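Local coordinates for receptor-like protein kinase ANXUR1 (Arabidopsis thaliana, PDB 6FIG), which is a plant receptor kinase involved in reproduction, whose tandem malectin-like ectodomain probably senses extracellular signals and which probably phosphorylates proteins on serine and threonine, at residues N263-I274 / E343-T353; I249-G257 / Y360-E368. All coordinates share one frame; numbering follows the deposited sequence. Where two conformers were deposited one is given.

Both contacts lie in the C-terminal part of the malectin-like ectodomain, on the same side of the chain's centre, with their own centres about 12 Å apart. Interaction 1 is nested along the chain inside the loop that interaction 2 closes: strand 252-255 leads into helix 260-264 and strand 268-273, and strand 344-351 into strand 363-372. Each pairs antiparallel strands, but in different sheets, and these face each other: W270 packs on L364, F272 and L347 on L367. At one end the two join directly, N263 ND2 making probable hydrogen bonds to G257 O and Y360 O. A glycosylated sheet is thus packed against one that carries a calcium ion.

Interaction 1 (N263-I274 / E343-T353); sequences NLKSNLTWMFQI and EEITLQMTPST. With NAG (2-acetamido-2-deoxy-beta-D-glucopyranose), chain D.
Q348 and T269 lie side by side in a non-hydrogen-bonded pair of an antiparallel sheet, where strand 268-273 runs at 164° to strand 344-351 in one layer of the malectin-like beta-sandwich. Q348 can be followed outward. Its CB lies by N267 OD1 and the L268 carbonyl; CG, set anti to the carbonyl carbon (chi1 -64°), rests 3.4 Å from T269 OG1; CD faces O5 and O6 of the NAG, and the amide then divides between protein and sugar. Q348 NE2 gives T269 OG1 a weak hydrogen bond of 3.3 Å, whereas Q348 OE1 sits 2.6 Å from NAG O6. That NAG is the N-glycan sugar on N267, as the covalent bond from N267 ND2 to NAG C1 establishes; the sugar is hydrogen-bonded to N305 OD1.

Farther along this face M271 lies beside T346 in the conformer given, while Q273 NE2 donates to E344 OE2 on its anti side, with the oxygen near the plane of the Q273 amide. The other face, formed by L268, W270, F272, I345, L347 and M349, is apolar and buried against strands 363-372 and 278-287. Here L347 CD2 lies alongside W270 CE3 at 3.8 Å, and the sulfur of M349 makes a Met-aromatic contact at the indole's edge, 82° off the ring normal. W270 NE1 is satisfied outside the pair, by D214.

Past the last bridged pair, L268 with M349, T350 OG1 is anti to its own N, which carries the hydroxyl to the turn after helix 260-264. T350 OG1 donates to S266 O over 2.8 Å, from above the carbonyl plane.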
loop_
_atom_site.group_PDB
_atom_site.type_symbol
_atom_site.label_atom_id
_atom_site.label_comp_id
_atom_site.label_asym_id
_atom_site.label_seq_id
_atom_site.Cartn_x
_atom_site.Cartn_y
_atom_site.Cartn_z
ATOM N N ASN A 263 -0.602 42.156 11.473
ATOM C CA ASN A 263 0.449 41.200 11.105
ATOM C C ASN A 263 1.862 41.728 11.375
ATOM O O ASN A 263 2.696 41.036 11.945
ATOM C CB ASN A 263 0.315 40.760 9.646
ATOM C CG ASN A 263 -0.999 40.043 9.357
ATOM O OD1 ASN A 263 -1.781 39.725 10.281
ATOM N ND2 ASN A 263 -1.275 39.835 8.078
ATOM N N LEU A 264 2.094 42.988 11.017
ATOM C CA LEU A 264 3.378 43.639 11.268
ATOM C C LEU A 264 3.741 43.821 12.744
ATOM O O LEU A 264 4.909 44.070 13.064
ATOM C CB LEU A 264 3.412 45.005 10.574
ATOM C CG LEU A 264 3.523 44.906 9.053
ATOM C CD1 LEU A 264 3.121 46.212 8.417
ATOM C CD2 LEU A 264 4.942 44.536 8.653
ATOM N N LYS A 265 2.750 43.728 13.633
ATOM C CA LYS A 265 2.971 43.874 15.064
ATOM C C LYS A 265 3.036 42.562 15.822
ATOM O O LYS A 265 3.077 42.577 17.039
ATOM C CB LYS A 265 1.877 44.774 15.657
ATOM C CG LYS A 265 1.928 46.184 15.096
ATOM C CD LYS A 265 0.709 46.993 15.492
ATOM C CE LYS A 265 0.786 48.406 14.946
ATOM N NZ LYS A 265 -0.483 49.121 15.208
ATOM N N SER A 266 3.093 41.433 15.116
ATOM C CA SER A 266 3.077 40.134 15.790
ATOM C C SER A 266 3.783 39.039 15.011
ATOM O O SER A 266 3.991 39.137 13.799
ATOM C CB SER A 266 1.630 39.722 16.071
ATOM O OG SER A 266 0.871 39.700 14.875
ATOM N N ASN A 267 4.147 37.983 15.740
ATOM C CA ASN A 267 4.655 36.757 15.158
ATOM C C ASN A 267 3.573 35.695 15.299
ATOM O O ASN A 267 2.868 35.631 16.321
ATOM C CB ASN A 267 5.876 36.262 15.930
ATOM C CG ASN A 267 7.192 36.862 15.465
ATOM O OD1 ASN A 267 7.608 36.705 14.299
ATOM N ND2 ASN A 267 7.881 37.511 16.397
ATOM N N LEU A 268 3.454 34.860 14.286
ATOM C CA LEU A 268 2.789 33.571 14.427
ATOM C C LEU A 268 3.852 32.657 15.039
ATOM O O LEU A 268 4.957 32.564 14.515
ATOM C CB LEU A 268 2.332 33.106 13.069
ATOM C CG LEU A 268 1.317 32.004 12.860
ATOM C CD1 LEU A 268 0.055 32.247 13.663
ATOM C CD2 LEU A 268 1.008 31.956 11.363
ATOM N N THR A 269 3.533 32.035 16.175
ATOM C CA THR A 269 4.533 31.333 16.975
ATOM C C THR A 269 4.064 29.925 17.343
ATOM O O THR A 269 2.987 29.768 17.916
ATOM C CB THR A 269 4.818 32.109 18.268
ATOM O OG1 THR A 269 5.291 33.430 17.947
ATOM C CG2 THR A 269 5.869 31.402 19.156
ATOM N N TRP A 270 4.894 28.943 17.008
ATOM C CA TRP A 270 4.704 27.545 17.440
ATOM C C TRP A 270 5.797 27.196 18.446
ATOM O O TRP A 270 6.934 27.651 18.313
ATOM C CB TRP A 270 4.800 26.580 16.266
ATOM C CG TRP A 270 3.764 26.682 15.189
ATOM C CD1 TRP A 270 2.637 25.924 15.062
ATOM C CD2 TRP A 270 3.765 27.587 14.067
ATOM N NE1 TRP A 270 1.939 26.284 13.924
ATOM C CE2 TRP A 270 2.609 27.301 13.298
ATOM C CE3 TRP A 270 4.630 28.600 13.635
ATOM C CZ2 TRP A 270 2.307 27.979 12.129
ATOM C CZ3 TRP A 270 4.335 29.257 12.466
ATOM C CH2 TRP A 270 3.177 28.957 11.729
ATOM N N MET A 271 5.463 26.386 19.446
ATOM C CA MET A 271 6.449 25.926 20.421
ATOM C C MET A 271 6.327 24.417 20.631
ATOM O O MET A 271 5.221 23.887 20.709
ATOM C CB MET A 271 6.272 26.647 21.751
ATOM C CG MET A 271 7.459 26.487 22.702
ATOM S SD MET A 271 7.302 27.410 24.251
ATOM C CE MET A 271 6.800 29.013 23.618
ATOM N N PHE A 272 7.491 23.776 20.766
ATOM C CA PHE A 272 7.610 22.322 20.862
ATOM C C PHE A 272 8.550 21.933 21.992
ATOM O O PHE A 272 9.623 22.531 22.132
ATOM C CB PHE A 272 8.166 21.780 19.559
ATOM C CG PHE A 272 7.313 22.107 18.392
ATOM C CD1 PHE A 272 6.190 21.345 18.115
ATOM C CD2 PHE A 272 7.583 23.242 17.621
ATOM C CE1 PHE A 272 5.367 21.664 17.053
ATOM C CE2 PHE A 272 6.757 23.577 16.562
ATOM C CZ PHE A 272 5.644 22.786 16.280
ATOM N N GLN A 273 8.126 20.945 22.789
ATOM C CA GLN A 273 8.962 20.354 23.814
ATOM C C GLN A 273 9.816 19.254 23.187
ATOM O O GLN A 273 9.289 18.339 22.571
ATOM C CB GLN A 273 8.086 19.778 24.933
ATOM C CG GLN A 273 7.226 20.822 25.630
ATOM C CD GLN A 273 8.038 21.888 26.350
ATOM O OE1 GLN A 273 9.088 21.600 26.936
ATOM N NE2 GLN A 273 7.544 23.124 26.330
ATOM N N ILE A 274 11.130 19.376 23.327
ATOM C CA ILE A 274 12.081 18.404 22.762
ATOM C C ILE A 274 13.154 18.022 23.807
ATOM O O ILE A 274 13.033 18.371 24.979
ATOM C CB ILE A 274 12.671 18.924 21.430
ATOM C CG1 ILE A 274 13.200 20.362 21.541
ATOM C CG2 ILE A 274 11.622 18.859 20.306
ATOM C CD1 ILE A 274 14.357 20.582 22.481
ATOM N N GLU A 343 15.079 23.002 26.299
ATOM C CA GLU A 343 14.080 21.952 26.052
ATOM C C GLU A 343 12.923 22.364 25.134
ATOM O O GLU A 343 11.972 21.593 24.996
ATOM C CB GLU A 343 13.478 21.369 27.345
ATOM C CG GLU A 343 14.453 21.021 28.454
ATOM C CD GLU A 343 13.830 21.207 29.830
ATOM O OE1 GLU A 343 12.713 20.688 30.054
ATOM O OE2 GLU A 343 14.447 21.885 30.675
ATOM N N GLU A 344 13.005 23.540 24.497
ATOM C CA GLU A 344 11.985 23.975 23.530
ATOM C C GLU A 344 12.589 24.387 22.196
ATOM O O GLU A 344 13.719 24.874 22.129
ATOM C CB GLU A 344 11.160 25.142 24.085
ATOM C CG GLU A 344 10.185 24.743 25.192
ATOM C CD GLU A 344 9.723 25.906 26.073
ATOM O OE1 GLU A 344 10.185 27.055 25.886
ATOM O OE2 GLU A 344 8.895 25.672 26.986
ATOM N N ILE A 345 11.816 24.167 21.143
ATOM C CA ILE A 345 12.041 24.773 19.844
ATOM C C ILE A 345 10.851 25.701 19.608
ATOM O O ILE A 345 9.698 25.305 19.808
ATOM C CB ILE A 345 12.157 23.733 18.727
ATOM C CG1 ILE A 345 13.530 23.046 18.813
ATOM C CG2 ILE A 345 11.962 24.364 17.335
ATOM C CD1 ILE A 345 13.631 21.811 17.962
ATOM N N THR A 346 11.149 26.946 19.226
ATOM C CA THR A 346 10.112 27.885 18.815
ATOM C C THR A 346 10.284 28.188 17.343
ATOM O O THR A 346 11.407 28.337 16.848
ATOM C CB THR A 346 10.149 29.206 19.601
ATOM O OG1 THR A 346 11.426 29.843 19.452
ATOM C CG2 THR A 346 9.849 28.960 21.069
ATOM N N LEU A 347 9.170 28.248 16.624
ATOM C CA LEU A 347 9.193 28.647 15.219
ATOM C C LEU A 347 8.339 29.898 15.135
ATOM O O LEU A 347 7.224 29.891 15.653
ATOM C CB LEU A 347 8.625 27.555 14.344
ATOM C CG LEU A 347 8.428 27.911 12.879
ATOM C CD1 LEU A 347 9.752 28.169 12.192
ATOM C CD2 LEU A 347 7.681 26.799 12.168
ATOM N N GLN A 348 8.859 30.970 14.527
ATOM C CA GLN A 348 8.092 32.229 14.451
ATOM C C GLN A 348 8.141 32.777 13.055
ATOM O O GLN A 348 9.153 32.651 12.395
ATOM C CB GLN A 348 8.635 33.260 15.419
ATOM C CG GLN A 348 8.495 32.841 16.867
ATOM C CD GLN A 348 9.151 33.812 17.790
ATOM O OE1 GLN A 348 10.379 33.958 17.778
ATOM N NE2 GLN A 348 8.346 34.524 18.582
ATOM N N MET A 349 7.029 33.338 12.596
ATOM C CA MET A 349 7.033 34.081 11.340
ATOM C C MET A 349 6.235 35.374 11.443
ATOM O O MET A 349 5.284 35.483 12.207
ATOM C CB MET A 349 6.602 33.223 10.145
ATOM C CG MET A 349 5.275 32.516 10.244
ATOM S SD MET A 349 5.006 31.454 8.792
ATOM C CE MET A 349 6.391 30.382 8.787
ATOM N N THR A 350 6.662 36.354 10.644
ATOM C CA THR A 350 6.086 37.696 10.674
ATOM C C THR A 350 6.376 38.290 9.301
ATOM O O THR A 350 7.324 37.862 8.648
ATOM C CB THR A 350 6.692 38.543 11.828
ATOM O OG1 THR A 350 5.975 39.782 12.003
ATOM C CG2 THR A 350 8.165 38.860 11.587
ATOM N N PRO A 351 5.595 39.291 8.864
ATOM C CA PRO A 351 5.875 39.797 7.518
ATOM C C PRO A 351 7.206 40.538 7.442
ATOM O O PRO A 351 7.642 41.149 8.418
ATOM C CB PRO A 351 4.726 40.801 7.269
ATOM C CG PRO A 351 3.695 40.457 8.288
ATOM C CD PRO A 351 4.462 40.006 9.472
ATOM N N SER A 352 7.811 40.490 6.258
ATOM C CA SER A 352 8.986 41.294 5.967
ATOM C C SER A 352 8.513 42.583 5.309
ATOM O O SER A 352 7.541 42.593 4.541
ATOM C CB SER A 352 9.921 40.549 5.014
ATOM O OG SER A 352 11.004 41.377 4.601
ATOM N N THR A 353 9.216 43.667 5.593
ATOM C CA THR A 353 9.006 44.901 4.851
ATOM C C THR A 353 9.978 45.043 3.673
ATOM O O THR A 353 9.869 46.012 2.891
ATOM C CB THR A 353 9.121 46.129 5.762
ATOM O OG1 THR A 353 10.380 46.097 6.444
ATOM C CG2 THR A 353 7.972 46.143 6.769
HETATM C C1 NAG D . 9.184 38.075 16.175
HETATM C C2 NAG D . 9.338 39.486 16.704
HETATM C C3 NAG D . 10.803 39.911 16.723
HETATM C C4 NAG D . 11.699 38.846 17.332
HETATM C C5 NAG D . 11.460 37.522 16.621
HETATM C C6 NAG D . 12.349 36.364 17.065
HETATM C C7 NAG D . 7.430 40.951 16.172
HETATM C C8 NAG D . 6.789 41.772 15.082
HETATM N N2 NAG D . 8.559 40.335 15.810
HETATM O O3 NAG D . 10.922 41.116 17.477
HETATM O O4 NAG D . 13.068 39.215 17.145
HETATM O O5 NAG D . 10.094 37.198 16.844
HETATM O O6 NAG D . 12.013 35.937 18.389
HETATM O O7 NAG D . 6.945 40.870 17.298
#

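Interaction 2 (I249-G257 / Y360-E368). With CA (calcium ion), chain H.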
loop_
_atom_site.group_PDB
_atom_site.type_symbol
_atom_site.label_atom_id
_atom_site.label_comp_id
_atom_site.label_asym_id
_atom_site.label_seq_id
_atom_site.Cartn_x
_atom_site.Cartn_y
_atom_site.Cartn_z
ATOM N N ILE A 249 -1.682 18.187 2.647
ATOM C CA ILE A 249 -0.857 19.102 3.431
ATOM C C ILE A 249 -0.786 20.459 2.731
ATOM O O ILE A 249 -0.968 21.518 3.368
ATOM C CB ILE A 249 0.589 18.550 3.601
ATOM C CG1 ILE A 249 0.563 17.322 4.517
ATOM C CG2 ILE A 249 1.577 19.618 4.069
ATOM C CD1 ILE A 249 0.161 17.610 5.941
ATOM N N TYR A 250 -0.534 20.414 1.432
ATOM C CA TYR A 250 -0.300 21.620 0.635
ATOM C C TYR A 250 -1.577 22.392 0.326
ATOM O O TYR A 250 -1.501 23.577 -0.006
ATOM C CB TYR A 250 0.483 21.242 -0.624
ATOM C CG TYR A 250 1.823 20.646 -0.291
ATOM C CD1 TYR A 250 2.803 21.401 0.333
ATOM C CD2 TYR A 250 2.099 19.310 -0.540
ATOM C CE1 TYR A 250 4.029 20.865 0.653
ATOM C CE2 TYR A 250 3.334 18.761 -0.230
ATOM C CZ TYR A 250 4.280 19.524 0.406
ATOM O OH TYR A 250 5.507 19.001 0.725
ATOM N N LYS A 251 -2.744 21.757 0.477
ATOM C CA LYS A 251 -4.030 22.427 0.207
ATOM C C LYS A 251 -4.603 23.221 1.387
ATOM O O LYS A 251 -5.680 23.834 1.265
ATOM C CB LYS A 251 -5.074 21.408 -0.283
ATOM C CG LYS A 251 -4.711 20.807 -1.621
ATOM C CD LYS A 251 -5.678 19.700 -2.045
ATOM C CE LYS A 251 -5.167 19.016 -3.306
ATOM N NZ LYS A 251 -6.009 17.853 -3.745
ATOM N N THR A 252 -3.924 23.199 2.533
ATOM C CA THR A 252 -4.297 24.031 3.659
ATOM C C THR A 252 -3.075 24.732 4.217
ATOM O O THR A 252 -1.962 24.221 4.150
ATOM C CB THR A 252 -4.955 23.245 4.796
ATOM O OG1 THR A 252 -4.069 22.204 5.205
ATOM C CG2 THR A 252 -6.313 22.668 4.355
ATOM N N ALA A 253 -3.310 25.882 4.838
ATOM C CA ALA A 253 -2.237 26.639 5.467
ATOM C C ALA A 253 -2.759 27.451 6.641
ATOM O O ALA A 253 -3.965 27.716 6.765
ATOM C CB ALA A 253 -1.570 27.562 4.438
ATOM N N ARG A 254 -1.835 27.841 7.504
ATOM C CA ARG A 254 -2.111 28.856 8.512
ATOM C C ARG A 254 -1.378 30.097 8.054
ATOM O O ARG A 254 -0.224 30.028 7.629
ATOM C CB ARG A 254 -1.654 28.433 9.905
ATOM C CG ARG A 254 -2.116 29.354 11.024
ATOM C CD ARG A 254 -1.733 28.831 12.392
ATOM N NE ARG A 254 -2.349 27.523 12.647
ATOM C CZ ARG A 254 -3.624 27.332 12.998
ATOM N NH1 ARG A 254 -4.455 28.356 13.195
ATOM N NH2 ARG A 254 -4.079 26.099 13.195
ATOM N N SER A 255 -2.063 31.226 8.138
ATOM C CA SER A 255 -1.473 32.519 7.800
ATOM C C SER A 255 -1.749 33.487 8.925
ATOM O O SER A 255 -2.483 33.173 9.861
ATOM C CB SER A 255 -2.049 33.027 6.483
ATOM O OG SER A 255 -3.413 33.374 6.626
ATOM N N GLN A 256 -1.173 34.682 8.845
ATOM C CA GLN A 256 -1.458 35.692 9.862
ATOM C C GLN A 256 -2.791 36.340 9.630
ATOM O O GLN A 256 -3.511 36.586 10.580
ATOM C CB GLN A 256 -0.345 36.713 9.960
ATOM C CG GLN A 256 0.845 36.155 10.705
ATOM C CD GLN A 256 1.928 37.183 10.864
ATOM O OE1 GLN A 256 2.742 37.355 9.958
ATOM N NE2 GLN A 256 1.938 37.883 11.998
ATOM N N GLY A 257 -3.127 36.597 8.370
ATOM C CA GLY A 257 -4.481 37.028 7.994
ATOM C C GLY A 257 -4.506 38.288 7.141
ATOM O O GLY A 257 -3.457 38.742 6.675
ATOM N N TYR A 360 1.332 42.216 3.625
ATOM C CA TYR A 360 2.162 41.966 4.795
ATOM C C TYR A 360 1.551 40.785 5.534
ATOM O O TYR A 360 0.609 40.940 6.297
ATOM C CB TYR A 360 2.267 43.201 5.667
ATOM C CG TYR A 360 2.946 44.338 4.945
ATOM C CD1 TYR A 360 4.326 44.321 4.749
ATOM C CD2 TYR A 360 2.218 45.406 4.424
ATOM C CE1 TYR A 360 4.965 45.349 4.078
ATOM C CE2 TYR A 360 2.863 46.445 3.756
ATOM C CZ TYR A 360 4.239 46.384 3.584
ATOM O OH TYR A 360 4.896 47.394 2.913
ATOM N N ASP A 361 2.077 39.600 5.249
ATOM C CA ASP A 361 1.478 38.341 5.728
ATOM C C ASP A 361 2.563 37.278 5.758
ATOM O O ASP A 361 3.692 37.495 5.304
ATOM C CB ASP A 361 0.331 37.949 4.772
ATOM C CG ASP A 361 -0.701 36.964 5.390
ATOM O OD1 ASP A 361 -0.625 36.630 6.582
ATOM O OD2 ASP A 361 -1.606 36.534 4.621
ATOM N N SER A 362 2.213 36.129 6.318
ATOM C CA SER A 362 3.092 34.962 6.311
ATOM C C SER A 362 2.208 33.725 6.300
ATOM O O SER A 362 1.039 33.789 6.661
ATOM C CB SER A 362 3.997 34.955 7.532
ATOM O OG SER A 362 3.246 34.888 8.731
ATOM N N SER A 363 2.760 32.610 5.850
ATOM C CA SER A 363 1.988 31.360 5.834
ATOM C C SER A 363 2.897 30.148 5.880
ATOM O O SER A 363 4.090 30.227 5.596
ATOM C CB SER A 363 1.047 31.280 4.628
ATOM O OG SER A 363 1.767 31.122 3.413
ATOM N N LEU A 364 2.287 29.029 6.250
ATOM C CA LEU A 364 2.974 27.763 6.358
ATOM C C LEU A 364 1.930 26.661 6.125
ATOM O O LEU A 364 0.796 26.778 6.611
ATOM C CB LEU A 364 3.601 27.627 7.744
ATOM C CG LEU A 364 4.392 26.325 8.023
ATOM C CD1 LEU A 364 5.614 26.219 7.135
ATOM C CD2 LEU A 364 4.781 26.289 9.492
ATOM N N ASN A 365 2.312 25.605 5.401
ATOM C CA ASN A 365 1.356 24.520 5.065
ATOM C C ASN A 365 1.566 23.227 5.852
ATOM O O ASN A 365 0.624 22.478 6.067
ATOM C CB ASN A 365 1.404 24.196 3.579
ATOM C CG ASN A 365 1.117 25.405 2.686
ATOM O OD1 ASN A 365 1.891 26.375 2.701
ATOM N ND2 ASN A 365 0.043 25.341 1.865
ATOM N N GLY A 366 2.790 22.974 6.281
ATOM C CA GLY A 366 3.109 21.749 7.008
ATOM C C GLY A 366 4.396 21.927 7.769
ATOM O O GLY A 366 5.207 22.817 7.451
ATOM N N LEU A 367 4.623 21.049 8.748
ATOM C CA LEU A 367 5.829 21.130 9.553
ATOM C C LEU A 367 6.214 19.777 10.096
ATOM O O LEU A 367 5.397 19.132 10.727
ATOM C CB LEU A 367 5.631 22.090 10.726
ATOM C CG LEU A 367 6.810 22.321 11.675
ATOM C CD1 LEU A 367 8.059 22.876 10.982
ATOM C CD2 LEU A 367 6.364 23.246 12.786
ATOM N N GLU A 368 7.471 19.408 9.909
ATOM C CA GLU A 368 8.015 18.216 10.561
ATOM C C GLU A 368 9.248 18.611 11.330
ATOM O O GLU A 368 10.024 19.469 10.892
ATOM C CB GLU A 368 8.355 17.165 9.540
ATOM C CG GLU A 368 7.148 16.657 8.782
ATOM C CD GLU A 368 7.548 15.775 7.635
ATOM O OE1 GLU A 368 7.998 16.296 6.596
ATOM O OE2 GLU A 368 7.500 14.507 7.769
HETATM CA CA CA H . -1.668 22.315 5.596
HETATM O O HOH W 1 -3.922 35.475 5.076
#
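D361 OD1 is the acceptor on which the turn at Q256 and G257 converges. G257 N donates to D361 OD1 over 3.1 Å with an N-H...O angle of 162°, approaching from above the carboxylate plane, and Q256 N and S362 N add weak bonds. Q256 N is shared, since it also reaches S362 O at 3.2 Å. With CG anti to its N (chi1 -159°), D361 brings its carboxylate to the N-H groups of this turn; its other oxygen, OD2, accepts from a water that also hydrogen-bonds S255 OG, whose main partner is V225. In one of its two conformers S362 OG donates to Q256 OE1 over 2.8 Å, while Q256 NE2 is satisfied by the carbonyls of N263 and S266.

From this turn back along the chain the segments pair as antiparallel strands. R254 and L364 form the hydrogen-bonded pair, both of whose N...O distances are 3.0 Å, and S255 with S363 the non-hydrogen-bonded one. The pairing closes at a classic beta bulge, where N365 and G366 both face H285 of strand 278-287. R254 sends its guanidinium away from L364 to a salt bridge with D214.

Beside the bulge, calcium takes up carbonyl oxygens from both segments. I249 O and N365 O stand 3.3 Å apart, close for two acceptors, because both bind the ion; T252 supplies its carbonyl O and OG1, and N192 and V193 complete the site. N365 CG, anti to the carbonyl carbon, swings the amide back across the loop, where ND2 makes a weak bond to Y250 O at an N-H...O angle of 124°; the stronger partner of that side chain is C287.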